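Long-range contacts in hypothetical protein (Mus musculus, PDB 1VKB), which is an AIG2-like member of the gamma-glutamyl cyclotransferase family and probably acts as a gamma-glutamylamine cyclotransferase: residues Glu59-Trp64 with His151-Asn156; Met99-Ala104 with Thr128-Ala133. One frame throughout, in Å; residues are numbered along the deposited sequence.

Contact 1: Glu59-Trp64 with His151-Asn156; sequences EHNIPW and HGLRYN. With FMT (formic acid), chain B.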
loop_
_atom_site.group_PDB
_atom_site.type_symbol
_atom_site.label_atom_id
_atom_site.label_comp_id
_atom_site.label_asym_id
_atom_site.label_seq_id
_atom_site.Cartn_x
_atom_site.Cartn_y
_atom_site.Cartn_z
ATOM N N GLU A 59 6.741 -0.678 15.980
ATOM C CA GLU A 59 6.488 0.370 16.933
ATOM C C GLU A 59 5.674 1.522 16.390
ATOM O O GLU A 59 5.050 2.274 17.161
ATOM C CB GLU A 59 7.820 0.906 17.489
ATOM C CG GLU A 59 8.606 -0.178 18.206
ATOM C CD GLU A 59 8.690 0.001 19.705
ATOM O OE1 GLU A 59 7.777 0.601 20.323
ATOM O OE2 GLU A 59 9.698 -0.476 20.264
ATOM N N HIS A 60 5.641 1.687 15.079
ATOM C CA HIS A 60 4.865 2.754 14.449
ATOM C C HIS A 60 3.483 2.334 13.991
ATOM O O HIS A 60 2.746 3.154 13.438
ATOM C CB HIS A 60 5.634 3.297 13.250
ATOM C CG HIS A 60 6.964 3.821 13.639
ATOM N ND1 HIS A 60 7.088 4.947 14.411
ATOM C CD2 HIS A 60 8.207 3.303 13.509
ATOM C CE1 HIS A 60 8.366 5.141 14.700
ATOM N NE2 HIS A 60 9.066 4.156 14.158
ATOM N N ASN A 61 3.126 1.089 14.244
ATOM C CA ASN A 61 1.849 0.558 13.770
ATOM C C ASN A 61 1.660 0.802 12.261
ATOM O O ASN A 61 0.607 1.242 11.775
ATOM C CB ASN A 61 0.687 1.151 14.575
ATOM C CG ASN A 61 0.794 0.848 16.062
ATOM O OD1 ASN A 61 1.382 -0.162 16.465
ATOM N ND2 ASN A 61 0.232 1.732 16.900
ATOM N N ILE A 62 2.676 0.433 11.514
ATOM C CA ILE A 62 2.678 0.546 10.046
ATOM C C ILE A 62 1.956 -0.654 9.432
ATOM O O ILE A 62 2.086 -1.784 9.919
ATOM C CB ILE A 62 4.128 0.623 9.571
ATOM C CG1 ILE A 62 4.629 2.052 9.846
ATOM C CG2 ILE A 62 4.235 0.385 8.105
ATOM C CD1 ILE A 62 6.149 2.171 9.729
ATOM N N PRO A 63 1.180 -0.428 8.391
ATOM C CA PRO A 63 0.649 -1.539 7.643
ATOM C C PRO A 63 1.653 -2.112 6.647
ATOM O O PRO A 63 2.307 -1.374 5.884
ATOM C CB PRO A 63 -0.527 -0.926 6.902
ATOM C CG PRO A 63 -0.080 0.493 6.591
ATOM C CD PRO A 63 0.704 0.861 7.857
ATOM N N TRP A 64 1.730 -3.432 6.625
ATOM C CA TRP A 64 2.654 -4.147 5.751
ATOM C C TRP A 64 1.949 -5.253 5.035
ATOM O O TRP A 64 1.387 -6.150 5.678
ATOM C CB TRP A 64 3.799 -4.770 6.555
ATOM C CG TRP A 64 4.459 -3.890 7.601
ATOM C CD1 TRP A 64 4.049 -3.679 8.867
ATOM C CD2 TRP A 64 5.729 -3.198 7.470
ATOM N NE1 TRP A 64 4.956 -2.876 9.541
ATOM C CE2 TRP A 64 5.990 -2.569 8.697
ATOM C CE3 TRP A 64 6.642 -3.032 6.435
ATOM C CZ2 TRP A 64 7.130 -1.782 8.910
ATOM C CZ3 TRP A 64 7.773 -2.254 6.654
ATOM C CH2 TRP A 64 7.999 -1.650 7.880
ATOM N N HIS A 151 -8.875 -2.518 15.758
ATOM C CA HIS A 151 -7.604 -3.057 16.275
ATOM C C HIS A 151 -6.892 -2.138 17.293
ATOM O O HIS A 151 -6.023 -2.592 18.071
ATOM C CB HIS A 151 -6.651 -3.359 15.119
ATOM C CG HIS A 151 -6.467 -2.210 14.177
ATOM N ND1 HIS A 151 -5.755 -1.074 14.509
ATOM C CD2 HIS A 151 -6.979 -1.990 12.939
ATOM C CE1 HIS A 151 -5.798 -0.227 13.491
ATOM N NE2 HIS A 151 -6.550 -0.755 12.537
ATOM N N GLY A 152 -7.237 -0.850 17.278
ATOM C CA GLY A 152 -6.680 0.137 18.211
ATOM C C GLY A 152 -5.211 0.579 18.058
ATOM O O GLY A 152 -4.631 1.226 18.953
ATOM N N LEU A 153 -4.610 0.252 16.931
ATOM C CA LEU A 153 -3.219 0.560 16.616
ATOM C C LEU A 153 -3.110 1.681 15.570
ATOM O O LEU A 153 -3.072 1.451 14.370
ATOM C CB LEU A 153 -2.539 -0.694 16.106
ATOM C CG LEU A 153 -2.549 -1.855 17.110
ATOM C CD1 LEU A 153 -2.101 -3.146 16.398
ATOM C CD2 LEU A 153 -1.685 -1.488 18.317
ATOM N N ARG A 154 -3.090 2.904 16.069
ATOM C CA ARG A 154 -3.070 4.081 15.255
ATOM C C ARG A 154 -1.633 4.333 14.803
ATOM O O ARG A 154 -0.654 4.179 15.572
ATOM C CB ARG A 154 -3.627 5.226 16.105
ATOM C CG ARG A 154 -3.839 6.551 15.406
ATOM C CD ARG A 154 -4.047 7.742 16.403
ATOM N NE ARG A 154 -4.564 8.907 15.726
ATOM C CZ ARG A 154 -3.837 9.887 15.187
ATOM N NH1 ARG A 154 -2.521 9.910 15.254
ATOM N NH2 ARG A 154 -4.471 10.873 14.589
ATOM N N TYR A 155 -1.494 4.711 13.548
ATOM C CA TYR A 155 -0.203 5.001 12.981
ATOM C C TYR A 155 0.512 6.103 13.743
ATOM O O TYR A 155 -0.104 7.093 14.137
ATOM C CB TYR A 155 -0.358 5.403 11.520
ATOM C CG TYR A 155 0.914 5.892 10.904
ATOM C CD1 TYR A 155 1.911 4.999 10.498
ATOM C CD2 TYR A 155 1.143 7.262 10.715
ATOM C CE1 TYR A 155 3.062 5.451 9.881
ATOM C CE2 TYR A 155 2.317 7.724 10.108
ATOM C CZ TYR A 155 3.275 6.830 9.722
ATOM O OH TYR A 155 4.404 7.284 9.129
ATOM N N ASN A 156 1.798 5.912 13.979
ATOM C CA ASN A 156 2.593 7.004 14.506
ATOM C C ASN A 156 3.827 7.203 13.642
ATOM O O ASN A 156 4.360 6.252 13.044
ATOM C CB ASN A 156 2.824 6.883 16.016
ATOM C CG ASN A 156 3.614 5.716 16.389
ATOM O OD1 ASN A 156 4.834 5.704 16.189
ATOM N ND2 ASN A 156 2.953 4.701 16.942
HETATM C C FMT B . 4.953 4.834 6.885
HETATM O O1 FMT B . 5.434 3.974 6.117
HETATM O O2 FMT B . 5.581 5.459 7.780
HETATM O O HOH W 1 -1.900 2.047 11.988
#
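Asn156 grips the turn at Glu59-His60 with both its backbone and its side-chain amide. Its backbone N donates to His60 O at 3.0 Å, and its ND2 donates to Glu59 O at 3.2 Å, lying in the plane of that carbonyl on a lone pair. Its chi1 of 65° places CG between the backbone N and the carbonyl carbon. The Asn156 and His60 side chains cross at about a right angle. OD1 receives His60 ND1 at 3.0 Å, a bent bond with 142° at the hydrogen; the ring and amide planes are turned 58° apart. Two residues before Asn156, Arg154 O receives Asn61 ND2 at 2.9 Å, the donor lying above the carbonyl plane. Water 1 donates to both Asn61 O and Leu153 O, closing the gap between the backbones. Packing is lighter. Leu153 CB lies 3.7 Å from Asn61 CG, and Ile62 CG1 meets the edge of the Tyr155 ring at CE1, the two side chains running side by side. Tyr155 OH donates to O2 of a bound formic acid at 2.6 Å; this molecule, probably from the crystallisation liquor, is also bound by Arg158. With no strand pairing here, backbone, amide, imidazole and water bonds join the turn between strands 54-57 and 62-66 to the C-terminal loop: an attachment made by directional polar bonds more than by apolar burial.

Contact 2: Met99-Ala104 with Thr128-Ala133; sequences MYQRTA and TTATYA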
loop_
_atom_site.group_PDB
_atom_site.type_symbol
_atom_site.label_atom_id
_atom_site.label_comp_id
_atom_site.label_asym_id
_atom_site.label_seq_id
_atom_site.Cartn_x
_atom_site.Cartn_y
_atom_site.Cartn_z
ATOM N N MET A 99 12.968 -1.692 3.346
ATOM C CA MET A 99 11.791 -1.748 4.218
ATOM C C MET A 99 10.624 -2.386 3.448
ATOM O O MET A 99 9.913 -3.268 3.979
ATOM C CB MET A 99 11.447 -0.284 4.617
ATOM C CG MET A 99 10.145 0.041 5.391
ATOM S SD MET A 99 9.764 1.839 5.656
ATOM C CE MET A 99 8.576 1.800 6.994
ATOM N N TYR A 100 10.432 -1.905 2.215
ATOM C CA TYR A 100 9.515 -2.480 1.267
ATOM C C TYR A 100 10.250 -2.728 -0.033
ATOM O O TYR A 100 11.346 -2.226 -0.235
ATOM C CB TYR A 100 8.368 -1.505 0.992
ATOM C CG TYR A 100 7.379 -1.259 2.121
ATOM C CD1 TYR A 100 7.583 -0.243 3.014
ATOM C CD2 TYR A 100 6.232 -1.994 2.237
ATOM C CE1 TYR A 100 6.684 0.034 4.003
ATOM C CE2 TYR A 100 5.329 -1.735 3.241
ATOM C CZ TYR A 100 5.566 -0.708 4.124
ATOM O OH TYR A 100 4.695 -0.345 5.144
ATOM N N GLN A 101 9.664 -3.581 -0.864
ATOM C CA GLN A 101 10.142 -3.795 -2.212
ATOM C C GLN A 101 8.922 -3.557 -3.108
ATOM O O GLN A 101 7.815 -4.045 -2.833
ATOM C CB GLN A 101 10.688 -5.203 -2.358
ATOM C CG GLN A 101 11.810 -5.570 -1.427
ATOM C CD GLN A 101 11.357 -5.936 -0.042
ATOM O OE1 GLN A 101 10.402 -6.702 0.141
ATOM N NE2 GLN A 101 12.035 -5.371 0.959
ATOM N N ARG A 102 9.116 -2.788 -4.178
ATOM C CA ARG A 102 8.027 -2.531 -5.069
ATOM C C ARG A 102 7.823 -3.731 -5.978
ATOM O O ARG A 102 8.768 -4.167 -6.677
ATOM C CB ARG A 102 8.339 -1.294 -5.903
ATOM C CG ARG A 102 7.224 -0.957 -6.923
ATOM C CD ARG A 102 7.143 0.512 -7.326
ATOM N NE ARG A 102 8.414 1.184 -7.652
ATOM C CZ ARG A 102 9.048 1.105 -8.850
ATOM N NH1 ARG A 102 8.660 0.285 -9.807
ATOM N NH2 ARG A 102 10.142 1.786 -9.052
ATOM N N THR A 103 6.589 -4.222 -6.025
ATOM C CA THR A 103 6.244 -5.460 -6.722
ATOM C C THR A 103 5.015 -5.253 -7.601
ATOM O O THR A 103 4.086 -4.598 -7.194
ATOM C CB THR A 103 5.961 -6.538 -5.635
ATOM O OG1 THR A 103 7.153 -6.739 -4.843
ATOM C CG2 THR A 103 5.748 -7.832 -6.274
ATOM N N ALA A 104 4.995 -5.808 -8.818
ATOM C CA ALA A 104 3.864 -5.567 -9.740
ATOM C C ALA A 104 2.853 -6.680 -9.446
ATOM O O ALA A 104 3.253 -7.833 -9.420
ATOM C CB ALA A 104 4.333 -5.667 -11.139
ATOM N N THR A 128 5.232 -4.192 -1.244
ATOM C CA THR A 128 5.140 -5.426 -0.429
ATOM C C THR A 128 6.396 -5.533 0.411
ATOM O O THR A 128 7.311 -4.759 0.241
ATOM C CB THR A 128 4.982 -6.653 -1.313
ATOM O OG1 THR A 128 6.122 -6.771 -2.179
ATOM C CG2 THR A 128 3.814 -6.478 -2.232
ATOM N N THR A 129 6.456 -6.487 1.328
ATOM C CA THR A 129 7.699 -6.725 2.024
ATOM C C THR A 129 7.997 -8.187 2.278
ATOM O O THR A 129 7.106 -8.952 2.652
ATOM C CB THR A 129 7.816 -5.913 3.283
ATOM O OG1 THR A 129 9.102 -6.176 3.847
ATOM C CG2 THR A 129 6.833 -6.341 4.344
ATOM N N ALA A 130 9.249 -8.534 2.001
ATOM C CA ALA A 130 9.867 -9.825 2.328
ATOM C C ALA A 130 10.826 -9.644 3.516
ATOM O O ALA A 130 11.482 -10.604 3.952
ATOM C CB ALA A 130 10.633 -10.337 1.162
ATOM N N THR A 131 10.916 -8.436 4.071
ATOM C CA THR A 131 11.912 -8.199 5.160
ATOM C C THR A 131 11.221 -7.861 6.478
ATOM O O THR A 131 11.762 -7.159 7.285
ATOM C CB THR A 131 12.872 -7.057 4.765
ATOM O OG1 THR A 131 12.115 -5.895 4.352
ATOM C CG2 THR A 131 13.726 -7.434 3.573
ATOM N N TYR A 132 9.991 -8.347 6.652
ATOM C CA TYR A 132 9.232 -8.216 7.887
ATOM C C TYR A 132 9.925 -8.966 9.034
ATOM O O TYR A 132 10.685 -9.908 8.800
ATOM C CB TYR A 132 7.798 -8.783 7.685
ATOM C CG TYR A 132 7.752 -10.184 7.077
ATOM C CD1 TYR A 132 7.716 -10.360 5.686
ATOM C CD2 TYR A 132 7.710 -11.327 7.884
ATOM C CE1 TYR A 132 7.664 -11.601 5.130
ATOM C CE2 TYR A 132 7.665 -12.564 7.322
ATOM C CZ TYR A 132 7.651 -12.699 5.937
ATOM O OH TYR A 132 7.604 -13.949 5.381
ATOM N N ALA A 133 9.630 -8.602 10.266
ATOM C CA ALA A 133 10.049 -9.394 11.431
ATOM C C ALA A 133 9.260 -10.708 11.429
ATOM O O ALA A 133 8.053 -10.723 11.208
ATOM C CB ALA A 133 9.787 -8.639 12.699
HETATM O O HOH W 2 8.360 -8.035 -1.367
#
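Thr128 pairs with Gln101 as an antiparallel hydrogen-bonded pair, joining strands 101-109 and 121-129 in the mixed sheet of this gamma-glutamyl cyclotransferase-like fold. Two backbone bonds define the pair: Gln101 N to Thr128 O at 2.9 Å, and Thr128 N to Gln101 O at 3.0 Å. On the sheet face that carries the Gln101 and Thr128 side chains, Thr128 OG1 is hydrogen-bonded to Thr103 OG1 at 2.9 Å, with either hydroxyl able to donate, the two side chains crossing at about a right angle. Water 2 links Thr128 OG1 to Gln101 OE1. The same Thr128 O lies near the plane of the Tyr100 ring, at its edge, 3.6 Å from CD2.

Toward 99-104, Thr129 bonds through its hydroxyl. With OG1 anti to the backbone N (chi1 -177°), it donates to Met99 O at 3.0 Å and accepts from Thr131 N at 2.9 Å, the latter bond making an ST turn. Thr129 also bonds through its backbone to Leu65 in strand 62-66 and to Tyr67 just after it. Ala130 N is met by a side chain: Gln101, bent at chi2 (80°), brings its amide alongside the turn, and OE1 accepts this N-H at 2.9 Å in the carbonyl plane, on a lone pair. Thr131 completes the turn, its OG1 bonded to Ser98 O. The other end of the Gln101 amide, NE2, binds Pro97 O and makes a weak bond to Thr131 OG1 at 3.4 Å.

Contact 1 lies toward the periphery, its centre about 14 Å from the centre of the chain against about 10 Å for contact 2, though both are only partly buried. Strand 62-66 relates them: it begins within 59-64 and runs parallel beside strand 121-129, which contact 2 joins to strand 101-109. They also meet directly, Tyr100 OH lying 2.7 Å from Pro63 O in a probable hydrogen bond while the rings of Tyr100 and Trp64 stack. Contact 2 combines strand pairing with threonine hydroxyls and a glutamine; contact 1, between a turn and a loop, relies on asparagine amides, a histidine, one backbone bond and a bridging water. Along the chain, contact 2 is nested inside the loop that contact 1 closes.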